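Local coordinates for glycosyl hydrolases family 2, sugar binding domain protein (Bacteroides uniformis str. 3978 T3 ii, PDB 6D1P), which is a gut-bacterial beta-glucuronidase of glycosyl hydrolase family 2, probably cleaving O-glycosidic bonds to release glucuronic acid, at residues A[639-649]-A[672-682]. Sequence-based numbering, arbitrary orientation.
Sequences EPKEILVYSNC and PAAGLRWNVPL
Ile643 and Trp678 face each other as an antiparallel hydrogen-bonded pair: Ile643 N gives its hydrogen to Trp678 O at 2.8 Å, and Trp678 N returns a bond of 3.1 Å to Ile643 O. Val645 N reaches Leu676 O at 3.0 Å, where segment 672-682 is still leaving an inverse gamma turn centred on Leu676. Beyond it, a water accepts from Ser647 N and donates to Val645 O and Ala673 O, bridging the two segments.

Ile643, Val645, Trp678 and Val680 give one face a largely apolar surface, suited to packing on the domain's second sheet. With CG1 anti to the carbonyl carbon (chi1 -69°), the Ile643 chain carries CD1 across to Val680 CB, 3.7 Å away; Val645 CG2 approaches Trp678 CZ3 obliquely. Strand 651-656, of that second sheet, packs against Leu676, Trp678 and Val680, as in a beta-sandwich of the E-set (immunoglobulin-like) kind, matching the DUF4982 family.

On the other face, Leu644, Tyr646 and Pro672 pack on helix 550-564. Leu644 CD2 touches Arg677 CB at 3.7 Å and Pro672 CG at 4.0 Å, while Ala673 CB sits over one face of the Tyr646 ring, offset toward its rim. Asp558 accepts from Tyr646 OH and Ala673 N, and an alanine replacing Tyr646 would probably leave Ala673 CB without its aromatic cover and Asp558 with one partner fewer.

Among charged groups, Glu642 pairs with Arg555 and Arg677 with Asp670; Arg677 NH1 also holds Pro672 O at 3.0 Å.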
loop_
_atom_site.group_PDB
_atom_site.type_symbol
_atom_site.label_atom_id
_atom_site.label_comp_id
_atom_site.label_asym_id
_atom_site.label_seq_id
_atom_site.Cartn_x
_atom_site.Cartn_y
_atom_site.Cartn_z
ATOM N N GLU A 639 -32.862 44.063 -8.026
ATOM C CA GLU A 639 -33.634 43.256 -7.086
ATOM C C GLU A 639 -33.028 43.342 -5.689
ATOM O O GLU A 639 -31.808 43.205 -5.540
ATOM C CB GLU A 639 -33.666 41.801 -7.544
ATOM C CG GLU A 639 -33.860 40.836 -6.392
ATOM C CD GLU A 639 -33.981 39.393 -6.825
ATOM O OE1 GLU A 639 -33.265 38.959 -7.754
ATOM O OE2 GLU A 639 -34.803 38.676 -6.221
ATOM N N PRO A 640 -33.832 43.566 -4.646
ATOM C CA PRO A 640 -33.265 43.641 -3.291
ATOM C C PRO A 640 -32.791 42.272 -2.823
ATOM O O PRO A 640 -33.467 41.257 -3.018
ATOM C CB PRO A 640 -34.433 44.155 -2.443
ATOM C CG PRO A 640 -35.643 43.663 -3.172
ATOM C CD PRO A 640 -35.300 43.711 -4.641
ATOM N N LYS A 641 -31.613 42.254 -2.201
ATOM C CA LYS A 641 -30.928 41.020 -1.845
ATOM C C LYS A 641 -30.758 40.933 -0.340
ATOM O O LYS A 641 -30.417 41.926 0.312
ATOM C CB LYS A 641 -29.552 40.912 -2.527
ATOM C CG LYS A 641 -29.643 40.432 -3.954
ATOM C CD LYS A 641 -30.380 39.089 -4.016
ATOM C CE LYS A 641 -30.575 38.647 -5.457
ATOM N NZ LYS A 641 -31.379 37.408 -5.621
ATOM N N GLU A 642 -30.973 39.731 0.191
ATOM C CA GLU A 642 -30.918 39.491 1.622
ATOM C C GLU A 642 -29.480 39.389 2.119
ATOM O O GLU A 642 -28.614 38.800 1.459
ATOM C CB GLU A 642 -31.683 38.210 1.953
ATOM C CG GLU A 642 -31.568 37.723 3.380
ATOM C CD GLU A 642 -31.724 36.210 3.454
ATOM O OE1 GLU A 642 -30.767 35.487 3.048
ATOM O OE2 GLU A 642 -32.813 35.753 3.876
ATOM N N ILE A 643 -29.237 39.982 3.291
ATOM C CA ILE A 643 -27.970 39.903 4.010
ATOM C C ILE A 643 -28.290 39.506 5.444
ATOM O O ILE A 643 -29.099 40.165 6.107
ATOM C CB ILE A 643 -27.198 41.243 3.980
ATOM C CG1 ILE A 643 -26.678 41.563 2.591
ATOM C CG2 ILE A 643 -26.031 41.247 4.960
ATOM C CD1 ILE A 643 -27.652 42.331 1.735
ATOM N N LEU A 644 -27.675 38.429 5.922
ATOM C CA LEU A 644 -27.857 37.983 7.298
ATOM C C LEU A 644 -26.602 38.282 8.103
ATOM O O LEU A 644 -25.485 38.207 7.592
ATOM C CB LEU A 644 -28.158 36.481 7.369
ATOM C CG LEU A 644 -29.180 35.916 6.381
ATOM C CD1 LEU A 644 -29.137 34.358 6.336
ATOM C CD2 LEU A 644 -30.580 36.431 6.679
ATOM N N VAL A 645 -26.778 38.603 9.371
ATOM C CA VAL A 645 -25.645 38.871 10.241
ATOM C C VAL A 645 -25.791 38.023 11.487
ATOM O O VAL A 645 -26.885 37.919 12.054
ATOM C CB VAL A 645 -25.542 40.362 10.609
ATOM C CG1 VAL A 645 -24.404 40.563 11.572
ATOM C CG2 VAL A 645 -25.325 41.199 9.358
ATOM N N TYR A 646 -24.700 37.418 11.918
ATOM C CA TYR A 646 -24.734 36.581 13.107
ATOM C C TYR A 646 -23.914 37.291 14.177
ATOM O O TYR A 646 -22.681 37.327 14.123
ATOM C CB TYR A 646 -24.278 35.146 12.791
ATOM C CG TYR A 646 -25.398 34.444 12.046
ATOM C CD1 TYR A 646 -26.416 33.773 12.744
ATOM C CD2 TYR A 646 -25.507 34.543 10.657
ATOM C CE1 TYR A 646 -27.478 33.176 12.071
ATOM C CE2 TYR A 646 -26.567 33.958 9.979
ATOM C CZ TYR A 646 -27.555 33.283 10.700
ATOM O OH TYR A 646 -28.603 32.710 10.030
ATOM N N SER A 647 -24.624 37.883 15.136
ATOM C CA SER A 647 -24.005 38.603 16.231
ATOM C C SER A 647 -24.772 38.314 17.513
ATOM O O SER A 647 -25.982 38.075 17.483
ATOM C CB SER A 647 -23.979 40.115 15.930
ATOM O OG SER A 647 -23.678 40.866 17.094
ATOM N N ASN A 648 -24.050 38.309 18.637
ATOM C CA ASN A 648 -24.648 38.354 19.961
ATOM C C ASN A 648 -24.712 39.775 20.525
ATOM O O ASN A 648 -24.947 39.940 21.728
ATOM C CB ASN A 648 -23.876 37.454 20.930
ATOM C CG ASN A 648 -22.393 37.744 20.924
ATOM O OD1 ASN A 648 -21.913 38.613 20.177
ATOM N ND2 ASN A 648 -21.653 37.025 21.757
ATOM N N CYS A 649 -24.463 40.794 19.696
ATOM C CA CYS A 649 -24.601 42.176 20.144
ATOM C C CYS A 649 -26.080 42.562 20.166
ATOM O O CYS A 649 -26.829 42.178 19.259
ATOM C CB CYS A 649 -23.824 43.132 19.226
ATOM S SG CYS A 649 -22.002 43.132 19.432
ATOM N N PRO A 672 -34.826 34.395 10.189
ATOM C CA PRO A 672 -33.496 33.953 10.622
ATOM C C PRO A 672 -32.565 35.078 11.025
ATOM O O PRO A 672 -32.905 36.245 10.852
ATOM C CB PRO A 672 -32.950 33.268 9.377
ATOM C CG PRO A 672 -33.484 34.166 8.264
ATOM C CD PRO A 672 -34.869 34.621 8.734
ATOM N N ALA A 673 -31.385 34.699 11.525
ATOM C CA ALA A 673 -30.340 35.624 11.959
ATOM C C ALA A 673 -30.769 36.478 13.151
ATOM O O ALA A 673 -30.231 37.572 13.347
ATOM C CB ALA A 673 -29.872 36.527 10.813
ATOM N N ALA A 674 -31.715 35.975 13.958
ATOM C CA ALA A 674 -32.170 36.643 15.184
ATOM C C ALA A 674 -32.559 38.102 14.925
ATOM O O ALA A 674 -32.205 39.007 15.685
ATOM C CB ALA A 674 -31.122 36.550 16.298
ATOM N N GLY A 675 -33.297 38.335 13.834
ATOM C CA GLY A 675 -33.714 39.673 13.460
ATOM C C GLY A 675 -32.668 40.528 12.760
ATOM O O GLY A 675 -33.032 41.520 12.122
ATOM N N LEU A 676 -31.379 40.182 12.852
ATOM C CA LEU A 676 -30.308 40.958 12.222
ATOM C C LEU A 676 -30.195 40.566 10.746
ATOM O O LEU A 676 -29.277 39.872 10.305
ATOM C CB LEU A 676 -28.998 40.756 12.971
ATOM C CG LEU A 676 -29.188 40.841 14.487
ATOM C CD1 LEU A 676 -27.903 40.571 15.278
ATOM C CD2 LEU A 676 -29.826 42.202 14.906
ATOM N N ARG A 677 -31.167 41.029 9.967
ATOM C CA ARG A 677 -31.198 40.772 8.537
ATOM C C ARG A 677 -31.780 41.988 7.839
ATOM O O ARG A 677 -32.666 42.656 8.379
ATOM C CB ARG A 677 -32.022 39.525 8.194
ATOM C CG ARG A 677 -33.484 39.577 8.679
ATOM C CD ARG A 677 -34.264 38.345 8.234
ATOM N NE ARG A 677 -35.680 38.484 8.528
ATOM C CZ ARG A 677 -36.227 38.211 9.714
ATOM N NH1 ARG A 677 -35.472 37.779 10.721
ATOM N NH2 ARG A 677 -37.533 38.380 9.902
ATOM N N TRP A 678 -31.252 42.273 6.650
ATOM C CA TRP A 678 -31.661 43.370 5.783
ATOM C C TRP A 678 -31.824 42.863 4.358
ATOM O O TRP A 678 -31.108 41.960 3.915
ATOM C CB TRP A 678 -30.626 44.505 5.756
ATOM C CG TRP A 678 -30.441 45.194 7.051
ATOM C CD1 TRP A 678 -30.915 46.427 7.394
ATOM C CD2 TRP A 678 -29.733 44.702 8.196
ATOM N NE1 TRP A 678 -30.539 46.739 8.680
ATOM C CE2 TRP A 678 -29.819 45.695 9.198
ATOM C CE3 TRP A 678 -29.040 43.522 8.475
ATOM C CZ2 TRP A 678 -29.230 45.548 10.445
ATOM C CZ3 TRP A 678 -28.468 43.369 9.732
ATOM C CH2 TRP A 678 -28.561 44.379 10.695
ATOM N N ASN A 679 -32.770 43.442 3.638
ATOM C CA ASN A 679 -32.812 43.317 2.190
ATOM C C ASN A 679 -32.261 44.602 1.596
ATOM O O ASN A 679 -32.490 45.689 2.129
ATOM C CB ASN A 679 -34.226 43.043 1.686
ATOM C CG ASN A 679 -34.686 41.636 2.011
ATOM O OD1 ASN A 679 -34.140 40.988 2.908
ATOM N ND2 ASN A 679 -35.686 41.155 1.288
ATOM N N VAL A 680 -31.489 44.474 0.529
ATOM C CA VAL A 680 -30.647 45.585 0.098
ATOM C C VAL A 680 -30.503 45.551 -1.418
ATOM O O VAL A 680 -30.484 44.465 -2.013
ATOM C CB VAL A 680 -29.271 45.528 0.788
ATOM C CG1 VAL A 680 -28.375 46.612 0.274
ATOM C CG2 VAL A 680 -29.384 45.633 2.319
ATOM N N PRO A 681 -30.427 46.697 -2.092
ATOM C CA PRO A 681 -29.991 46.684 -3.488
ATOM C C PRO A 681 -28.489 46.470 -3.554
ATOM O O PRO A 681 -27.729 46.964 -2.715
ATOM C CB PRO A 681 -30.374 48.081 -3.992
ATOM C CG PRO A 681 -30.249 48.937 -2.771
ATOM C CD PRO A 681 -30.795 48.060 -1.652
ATOM N N LEU A 682 -28.065 45.708 -4.552
ATOM C CA LEU A 682 -26.656 45.590 -4.881
ATOM C C LEU A 682 -26.486 46.020 -6.324
ATOM O O LEU A 682 -27.322 45.709 -7.183
ATOM C CB LEU A 682 -26.136 44.157 -4.678
ATOM C CG LEU A 682 -26.356 43.521 -3.298
ATOM C CD1 LEU A 682 -26.039 42.033 -3.333
ATOM C CD2 LEU A 682 -25.525 44.223 -2.246
HETATM O O HOH W 1 -27.659 37.176 14.495
#